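Local coordinates for SM80.1 Vicilin (Solanum melongena, PDB 5VF5), which is a two-cupin 7S vicilin that probably serves as a seed storage globulin and carries a bound copper ion in this crystal, at residues 373-376 against 377-381; 357-360 against 361-364; 32-35 against 36-40. All coordinates share one frame; numbering follows the deposited sequence.

Contact 1. Residues 373-376 against 377-381; sequences FNMP and GREVE
Val-380 sits between two side chains of 373-376 and gives one methyl to each. Its CG1 reaches the Phe-373 ring at CD2, 3.8 Å away, the two side chains crossing at about a right angle and the methyl meeting the ring obliquely. Its CG2 meets CG of Met-375 at 3.6 Å, the pair slanting across each other. The split follows from the valine rotamer, with CG1 anti to the backbone N (chi1 179°) and CG2 anti to the carbonyl carbon. Met-375, in the conformer described here, then runs on past the valine and bends at its last torsion, carrying CE to the aliphatic part of Glu-379, where it lies 3.6 Å from CG. These two side chains also stand roughly perpendicular. Glu-379 is extended, and it lies alongside the Pro-376 ring, both pointing the same way; OE1 is 3.7 Å from the ring carbon CD, a packing contact. The backbone meanwhile turns into helix 377-385, with Pro-376 at the N-cap position. Its carbonyl O receives N of Val-380 at 3.1 Å in a straight bond (162° at the hydrogen), the donor nearly in line with C=O; N of Glu-379 adds a weak bond to the same O at 2.9 Å. Ahead of it, Asn-374 leaves helix 366-373 with positive phi. That preceding helix also reaches the start of the new one: Glu-370 accepts a hydrogen bond from N of Gly-377, and Lys-369 and Arg-366 form salt bridges with Glu-381. The turn between the two helices is therefore joined by carbon contacts of Phe-373 and Met-375 with the buried Val-380 and by main-chain bonds at the new helix start, while the exposed Glu-379 meets Met-375 and Pro-376 by van der Waals packing.

Contact 2. Residues 357-360 against 361-364; sequences RENI and WRNI
In the conformer described here, Arg-362 folds back along 357-360 and hands its guanidinium to the backbone of Arg-357. NH1 donates to Arg-357 O at 2.8 Å; the oxygen lies in the guanidinium plane, but the donor stands well above the carbonyl plane. Bends at chi2 and chi3 (-68° and -67°) curl the chain so that CG and CD also pass close to this oxygen. The two guanidinium planes are nearly perpendicular, with their NH1 atoms 4.1 Å apart, and Glu-358 OE1 is near as an opposite charge without forming a salt bridge. Ile-360 folds CG1 against the next residue, 3.9 Å from Trp-361 CD1, and meets the indole obliquely. Asn-359 OD1 accepts a hydrogen bond from the Trp-361 backbone N at 2.9 Å, an Asx turn, and lies at the indole edge 3.2 Å from CD1; the asparagine ND2 is taken up by Gly-356 O. CD1 of Ile-364 lies over one face of the indole, near its rim. Backbone bonds from N of Arg-362 to Asn-359 O (3.1 Å) and from N of Asn-363 to Ile-360 O (3.0 Å) make the successive 3-10 turns. The Arg-357 carbonyl and the Asn-359 side-chain oxygen thus find donors within the loop, and the nearby glutamate probably eases the closeness of the two arginines.

Contact 3. Residues 32-35 against 36-40; sequences ILPK and FTQRS
The amide end of Gln-38 overlaps the ring of Pro-34: CD lies 3.6 Å from the ring carbon CB, and OE1 and NE2 are also within packing distance of CB and CG. The glutamine is extended, with CG opposite the backbone N, which carries the amide back to the proline; its OE1 is held by Arg-18. One residue before the proline, CD2 of Leu-33 meets CE1 of Phe-36 at 3.9 Å, the side chains crossing at about a right angle, and Phe-36 goes on to an edge-to-face pairing with Phe-14. Lys-35 bends at chi3 past Thr-37, with CE 3.5 Å from OG1, before its ammonium forms a salt bridge with Glu-47 and a hydrogen bond to Pro-132 O. One main-chain bond closes the bend, from Gln-38 N to Lys-35 O at 3.0 Å. Together with this bond, the backbone angles of Phe-36 and Thr-37 fit a type I beta-turn at residues 35-38, here just beyond strand 28-32 in the connection to strand 49-56, its antiparallel neighbour in a sheet of the N-terminal cupin half.

How the contacts relate
Contacts 1 and 2 are neighbours: their centres lie 14 Å apart, and the rings of Phe-373 and Trp-361 join them, with Phe-373 CZ 3.6 Å from Trp-361 CH2. Contact 2 leads into helix 366-373, and contact 1 follows where that helix ends; Lys-369 on this helix hydrogen-bonds the carbonyls of Trp-361 and Ile-364. Both lie in what is probably the extended, partly helical region of the C-terminal cupin half, as in other vicilins. Contact 3 is remote, its centre 44 Å from contact 1 and 37 Å from contact 2. It begins at the end of strand 28-32, whose first residue, Gly-28, binds sodium with Ala-25. The copper ligands Cys-281, His-283 and His-325 belong to none of the three contacts.

Contact 1. Residues 373-376 against 377-381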
loop_
_atom_site.group_PDB
_atom_site.type_symbol
_atom_site.label_atom_id
_atom_site.label_comp_id
_atom_site.label_asym_id
_atom_site.label_seq_id
_atom_site.Cartn_x
_atom_site.Cartn_y
_atom_site.Cartn_z
ATOM N N PHE A 373 22.493 -27.575 -15.733
ATOM C CA PHE A 373 22.329 -27.088 -17.102
ATOM C C PHE A 373 22.966 -27.945 -18.174
ATOM O O PHE A 373 22.926 -27.563 -19.333
ATOM C CB PHE A 373 22.823 -25.643 -17.199
ATOM C CG PHE A 373 22.088 -24.707 -16.283
ATOM C CD1 PHE A 373 20.741 -24.438 -16.465
ATOM C CD2 PHE A 373 22.716 -24.164 -15.191
ATOM C CE1 PHE A 373 20.064 -23.615 -15.606
ATOM C CE2 PHE A 373 22.039 -23.329 -14.333
ATOM C CZ PHE A 373 20.711 -23.076 -14.523
ATOM N N ASN A 374 23.489 -29.109 -17.801
ATOM C CA ASN A 374 24.096 -30.039 -18.757
ATOM C C ASN A 374 25.130 -29.304 -19.611
ATOM O O ASN A 374 25.134 -29.416 -20.833
ATOM C CB ASN A 374 23.037 -30.706 -19.646
ATOM C CG ASN A 374 23.607 -31.835 -20.476
ATOM O OD1 ASN A 374 24.620 -32.436 -20.129
ATOM N ND2 ASN A 374 22.957 -32.110 -21.609
ATOM N N MET A 375 26.003 -28.557 -18.924
ATOM C CA MET A 375 27.124 -27.921 -19.579
ATOM C C MET A 375 28.244 -27.758 -18.586
ATOM O O MET A 375 28.013 -27.823 -17.386
ATOM C CB MET A 375 26.763 -26.598 -20.264
ATOM C CG MET A 375 25.771 -25.734 -19.568
ATOM S SD MET A 375 25.403 -24.306 -20.608
ATOM C CE MET A 375 26.877 -23.319 -20.362
ATOM N N PRO A 376 29.479 -27.576 -19.082
ATOM C CA PRO A 376 30.594 -27.566 -18.154
ATOM C C PRO A 376 30.417 -26.507 -17.061
ATOM O O PRO A 376 30.074 -25.374 -17.340
ATOM C CB PRO A 376 31.794 -27.283 -19.072
ATOM C CG PRO A 376 31.368 -27.833 -20.412
ATOM C CD PRO A 376 29.914 -27.520 -20.491
ATOM N N GLY A 377 30.664 -26.889 -15.816
ATOM C CA GLY A 377 30.458 -26.020 -14.675
ATOM C C GLY A 377 31.171 -24.698 -14.774
ATOM O O GLY A 377 30.583 -23.657 -14.419
ATOM N N ARG A 378 32.423 -24.713 -15.268
ATOM C CA ARG A 378 33.169 -23.470 -15.408
ATOM C C ARG A 378 32.524 -22.539 -16.424
ATOM O O ARG A 378 32.613 -21.307 -16.276
ATOM C CB ARG A 378 34.655 -23.714 -15.754
ATOM C CG ARG A 378 35.437 -24.318 -14.589
ATOM C CD ARG A 378 36.927 -24.338 -14.905
ATOM N NE ARG A 378 37.707 -25.029 -13.900
ATOM C CZ ARG A 378 38.021 -24.538 -12.702
ATOM N NH1 ARG A 378 37.612 -23.341 -12.301
ATOM N NH2 ARG A 378 38.763 -25.268 -11.888
ATOM N N GLU A 379 31.858 -23.106 -17.433
ATOM C CA GLU A 379 31.190 -22.295 -18.426
ATOM C C GLU A 379 29.909 -21.670 -17.873
ATOM O O GLU A 379 29.636 -20.493 -18.112
ATOM C CB GLU A 379 30.873 -23.130 -19.662
ATOM C CG GLU A 379 30.313 -22.280 -20.789
ATOM C CD GLU A 379 30.158 -23.000 -22.096
ATOM O OE1 GLU A 379 30.386 -24.251 -22.158
ATOM O OE2 GLU A 379 29.801 -22.266 -23.058
ATOM N N VAL A 380 29.160 -22.436 -17.085
ATOM C CA VAL A 380 28.007 -21.888 -16.411
ATOM C C VAL A 380 28.434 -20.740 -15.519
ATOM O O VAL A 380 27.818 -19.669 -15.520
ATOM C CB VAL A 380 27.270 -22.958 -15.588
ATOM C CG1 VAL A 380 26.068 -22.332 -14.882
ATOM C CG2 VAL A 380 26.735 -24.046 -16.480
ATOM N N GLU A 381 29.511 -20.961 -14.752
ATOM C CA GLU A 381 30.004 -19.926 -13.844
ATOM C C GLU A 381 30.459 -18.686 -14.585
ATOM O O GLU A 381 30.174 -17.564 -14.166
ATOM C CB GLU A 381 31.070 -20.477 -12.889
ATOM C CG GLU A 381 30.432 -21.434 -11.896
ATOM C CD GLU A 381 31.232 -21.725 -10.630
ATOM O OE1 GLU A 381 32.484 -21.704 -10.718
ATOM O OE2 GLU A 381 30.580 -22.029 -9.547
#

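Contact 2. Residues 357-360 against 361-364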
loop_
_atom_site.group_PDB
_atom_site.type_symbol
_atom_site.label_atom_id
_atom_site.label_comp_id
_atom_site.label_asym_id
_atom_site.label_seq_id
_atom_site.Cartn_x
_atom_site.Cartn_y
_atom_site.Cartn_z
ATOM N N ARG A 357 25.652 -10.000 -9.495
ATOM C CA ARG A 357 26.811 -10.454 -8.710
ATOM C C ARG A 357 26.364 -11.162 -7.435
ATOM O O ARG A 357 26.861 -12.208 -7.099
ATOM C CB ARG A 357 27.767 -9.261 -8.519
ATOM C CG ARG A 357 28.868 -9.525 -7.541
ATOM C CD ARG A 357 29.843 -8.363 -7.566
ATOM N NE ARG A 357 30.909 -8.558 -8.540
ATOM C CZ ARG A 357 31.955 -9.381 -8.378
ATOM N NH1 ARG A 357 32.067 -10.165 -7.299
ATOM N NH2 ARG A 357 32.870 -9.454 -9.333
ATOM N N GLU A 358 25.409 -10.578 -6.720
ATOM C CA GLU A 358 24.785 -11.215 -5.562
ATOM C C GLU A 358 23.499 -11.887 -5.977
ATOM O O GLU A 358 22.515 -11.216 -6.246
ATOM C CB GLU A 358 24.487 -10.193 -4.489
ATOM C CG GLU A 358 25.726 -9.541 -3.914
ATOM C CD GLU A 358 26.540 -10.425 -2.989
ATOM O OE1 GLU A 358 26.296 -11.636 -2.813
ATOM O OE2 GLU A 358 27.491 -9.900 -2.423
ATOM N N ASN A 359 23.517 -13.215 -6.032
ATOM C CA ASN A 359 22.339 -13.981 -6.415
ATOM C C ASN A 359 22.410 -15.371 -5.831
ATOM O O ASN A 359 23.457 -15.760 -5.318
ATOM C CB ASN A 359 22.168 -13.984 -7.929
ATOM C CG ASN A 359 23.017 -15.002 -8.629
ATOM O OD1 ASN A 359 22.546 -16.068 -8.931
ATOM N ND2 ASN A 359 24.223 -14.676 -8.914
ATOM N N ILE A 360 21.336 -16.155 -5.925
ATOM C CA ILE A 360 21.330 -17.459 -5.303
ATOM C C ILE A 360 22.403 -18.400 -5.818
ATOM O O ILE A 360 22.883 -19.256 -5.069
ATOM C CB ILE A 360 19.962 -18.125 -5.350
ATOM C CG1 ILE A 360 19.494 -18.348 -6.784
ATOM C CG2 ILE A 360 18.978 -17.300 -4.516
ATOM C CD1 ILE A 360 18.271 -19.219 -6.904
ATOM N N TRP A 361 22.796 -18.249 -7.084
ATOM C CA TRP A 361 23.765 -19.166 -7.682
ATOM C C TRP A 361 25.160 -18.992 -7.092
ATOM O O TRP A 361 26.006 -19.900 -7.194
ATOM C CB TRP A 361 23.779 -19.063 -9.197
ATOM C CG TRP A 361 22.506 -19.548 -9.804
ATOM C CD1 TRP A 361 21.441 -18.786 -10.171
ATOM C CD2 TRP A 361 22.164 -20.882 -10.119
ATOM N NE1 TRP A 361 20.459 -19.552 -10.696
ATOM C CE2 TRP A 361 20.864 -20.860 -10.669
ATOM C CE3 TRP A 361 22.809 -22.110 -9.984
ATOM C CZ2 TRP A 361 20.221 -22.006 -11.083
ATOM C CZ3 TRP A 361 22.154 -23.241 -10.404
ATOM C CH2 TRP A 361 20.869 -23.189 -10.912
ATOM N N ARG A 362 25.398 -17.863 -6.434
ATOM C CA ARG A 362 26.653 -17.673 -5.673
ATOM C C ARG A 362 26.840 -18.762 -4.625
ATOM O O ARG A 362 27.985 -19.053 -4.220
ATOM C CB ARG A 362 26.713 -16.299 -4.938
ATOM C CG ARG A 362 26.893 -15.094 -5.830
ATOM C CD ARG A 362 28.274 -15.032 -6.496
ATOM N NE ARG A 362 29.377 -14.816 -5.555
ATOM C CZ ARG A 362 29.781 -13.627 -5.127
ATOM N NH1 ARG A 362 29.179 -12.516 -5.550
ATOM N NH2 ARG A 362 30.807 -13.549 -4.278
ATOM N N ASN A 363 25.720 -19.308 -4.156
ATOM C CA ASN A 363 25.677 -20.292 -3.070
ATOM C C ASN A 363 25.360 -21.695 -3.552
ATOM O O ASN A 363 24.942 -22.552 -2.746
ATOM C CB ASN A 363 24.725 -19.785 -2.023
ATOM C CG ASN A 363 25.240 -18.523 -1.378
ATOM O OD1 ASN A 363 26.416 -18.469 -1.019
ATOM N ND2 ASN A 363 24.427 -17.465 -1.352
ATOM N N ILE A 364 25.612 -21.936 -4.850
ATOM C CA ILE A 364 25.451 -23.258 -5.459
ATOM C C ILE A 364 26.815 -23.644 -6.024
ATOM O O ILE A 364 27.441 -22.844 -6.704
ATOM C CB ILE A 364 24.330 -23.254 -6.525
ATOM C CG1 ILE A 364 23.006 -22.947 -5.799
ATOM C CG2 ILE A 364 24.289 -24.585 -7.261
ATOM C CD1 ILE A 364 21.784 -22.847 -6.670
#

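Contact 3. Residues 32-35 against 36-40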
loop_
_atom_site.group_PDB
_atom_site.type_symbol
_atom_site.label_atom_id
_atom_site.label_comp_id
_atom_site.label_asym_id
_atom_site.label_seq_id
_atom_site.Cartn_x
_atom_site.Cartn_y
_atom_site.Cartn_z
ATOM N N ILE A 32 -11.272 2.147 -2.861
ATOM C CA ILE A 32 -10.823 0.872 -2.361
ATOM C C ILE A 32 -10.931 -0.170 -3.456
ATOM O O ILE A 32 -11.888 -0.240 -4.233
ATOM C CB ILE A 32 -11.609 0.457 -1.111
ATOM C CG1 ILE A 32 -11.056 -0.804 -0.437
ATOM C CG2 ILE A 32 -13.079 0.350 -1.366
ATOM C CD1 ILE A 32 -11.630 -1.021 0.974
ATOM N N LEU A 33 -9.903 -0.992 -3.556
ATOM C CA LEU A 33 -9.911 -2.093 -4.515
ATOM C C LEU A 33 -10.901 -3.151 -4.023
ATOM O O LEU A 33 -11.068 -3.317 -2.811
ATOM C CB LEU A 33 -8.512 -2.674 -4.584
ATOM C CG LEU A 33 -8.084 -3.465 -5.751
ATOM C CD1 LEU A 33 -8.264 -2.690 -7.083
ATOM C CD2 LEU A 33 -6.622 -3.842 -5.559
ATOM N N PRO A 34 -11.569 -3.881 -4.944
ATOM C CA PRO A 34 -12.375 -4.999 -4.494
ATOM C C PRO A 34 -11.598 -6.051 -3.711
ATOM O O PRO A 34 -10.356 -6.085 -3.789
ATOM C CB PRO A 34 -12.941 -5.573 -5.791
ATOM C CG PRO A 34 -12.914 -4.420 -6.739
ATOM C CD PRO A 34 -11.644 -3.676 -6.392
ATOM N N LYS A 35 -12.297 -6.943 -3.047
ATOM C CA LYS A 35 -11.632 -8.086 -2.456
ATOM C C LYS A 35 -10.758 -8.784 -3.477
ATOM O O LYS A 35 -11.130 -8.885 -4.656
ATOM C CB LYS A 35 -12.655 -9.109 -1.958
ATOM C CG LYS A 35 -13.310 -8.710 -0.671
ATOM C CD LYS A 35 -14.231 -9.807 -0.140
ATOM C CE LYS A 35 -13.505 -11.143 0.077
ATOM N NZ LYS A 35 -14.362 -12.167 0.737
ATOM N N PHE A 36 -9.611 -9.281 -3.062
ATOM C CA PHE A 36 -8.687 -9.870 -4.038
ATOM C C PHE A 36 -9.206 -11.129 -4.725
ATOM O O PHE A 36 -8.782 -11.460 -5.841
ATOM C CB PHE A 36 -7.367 -10.145 -3.359
ATOM C CG PHE A 36 -6.606 -8.906 -3.041
ATOM C CD1 PHE A 36 -6.071 -8.115 -4.075
ATOM C CD2 PHE A 36 -6.363 -8.524 -1.752
ATOM C CE1 PHE A 36 -5.337 -7.004 -3.773
ATOM C CE2 PHE A 36 -5.648 -7.376 -1.467
ATOM C CZ PHE A 36 -5.118 -6.634 -2.488
ATOM N N THR A 37 -10.116 -11.789 -4.055
ATOM C CA THR A 37 -10.791 -12.980 -4.583
ATOM C C THR A 37 -11.948 -12.680 -5.524
ATOM O O THR A 37 -12.565 -13.636 -6.030
ATOM C CB THR A 37 -11.284 -13.824 -3.407
ATOM O OG1 THR A 37 -11.982 -12.967 -2.488
ATOM C CG2 THR A 37 -10.087 -14.477 -2.678
ATOM N N GLN A 38 -12.226 -11.397 -5.789
ATOM C CA GLN A 38 -13.328 -11.022 -6.726
ATOM C C GLN A 38 -13.306 -11.770 -8.037
ATOM O O GLN A 38 -14.354 -12.246 -8.447
ATOM C CB GLN A 38 -13.351 -9.507 -7.010
ATOM C CG GLN A 38 -14.464 -9.035 -7.936
ATOM C CD GLN A 38 -14.229 -7.617 -8.447
ATOM O OE1 GLN A 38 -13.140 -7.272 -8.977
ATOM N NE2 GLN A 38 -15.245 -6.784 -8.288
ATOM N N ARG A 39 -12.162 -11.886 -8.683
ATOM C CA ARG A 39 -12.073 -12.585 -9.988
ATOM C C ARG A 39 -11.219 -13.831 -10.005
ATOM O O ARG A 39 -11.192 -14.528 -11.021
ATOM C CB ARG A 39 -11.513 -11.660 -11.080
ATOM C CG ARG A 39 -12.380 -10.478 -11.443
ATOM C CD ARG A 39 -11.656 -9.629 -12.477
ATOM N NE ARG A 39 -12.365 -8.387 -12.740
ATOM C CZ ARG A 39 -11.934 -7.423 -13.559
ATOM N NH1 ARG A 39 -12.668 -6.329 -13.699
ATOM N NH2 ARG A 39 -10.782 -7.545 -14.232
ATOM N N SER A 40 -10.543 -14.149 -8.908
ATOM C CA SER A 40 -9.694 -15.342 -8.875
ATOM C C SER A 40 -9.464 -15.900 -7.451
ATOM O O SER A 40 -9.047 -15.199 -6.498
ATOM C CB SER A 40 -8.319 -15.078 -9.495
ATOM O OG SER A 40 -7.517 -16.271 -9.442
#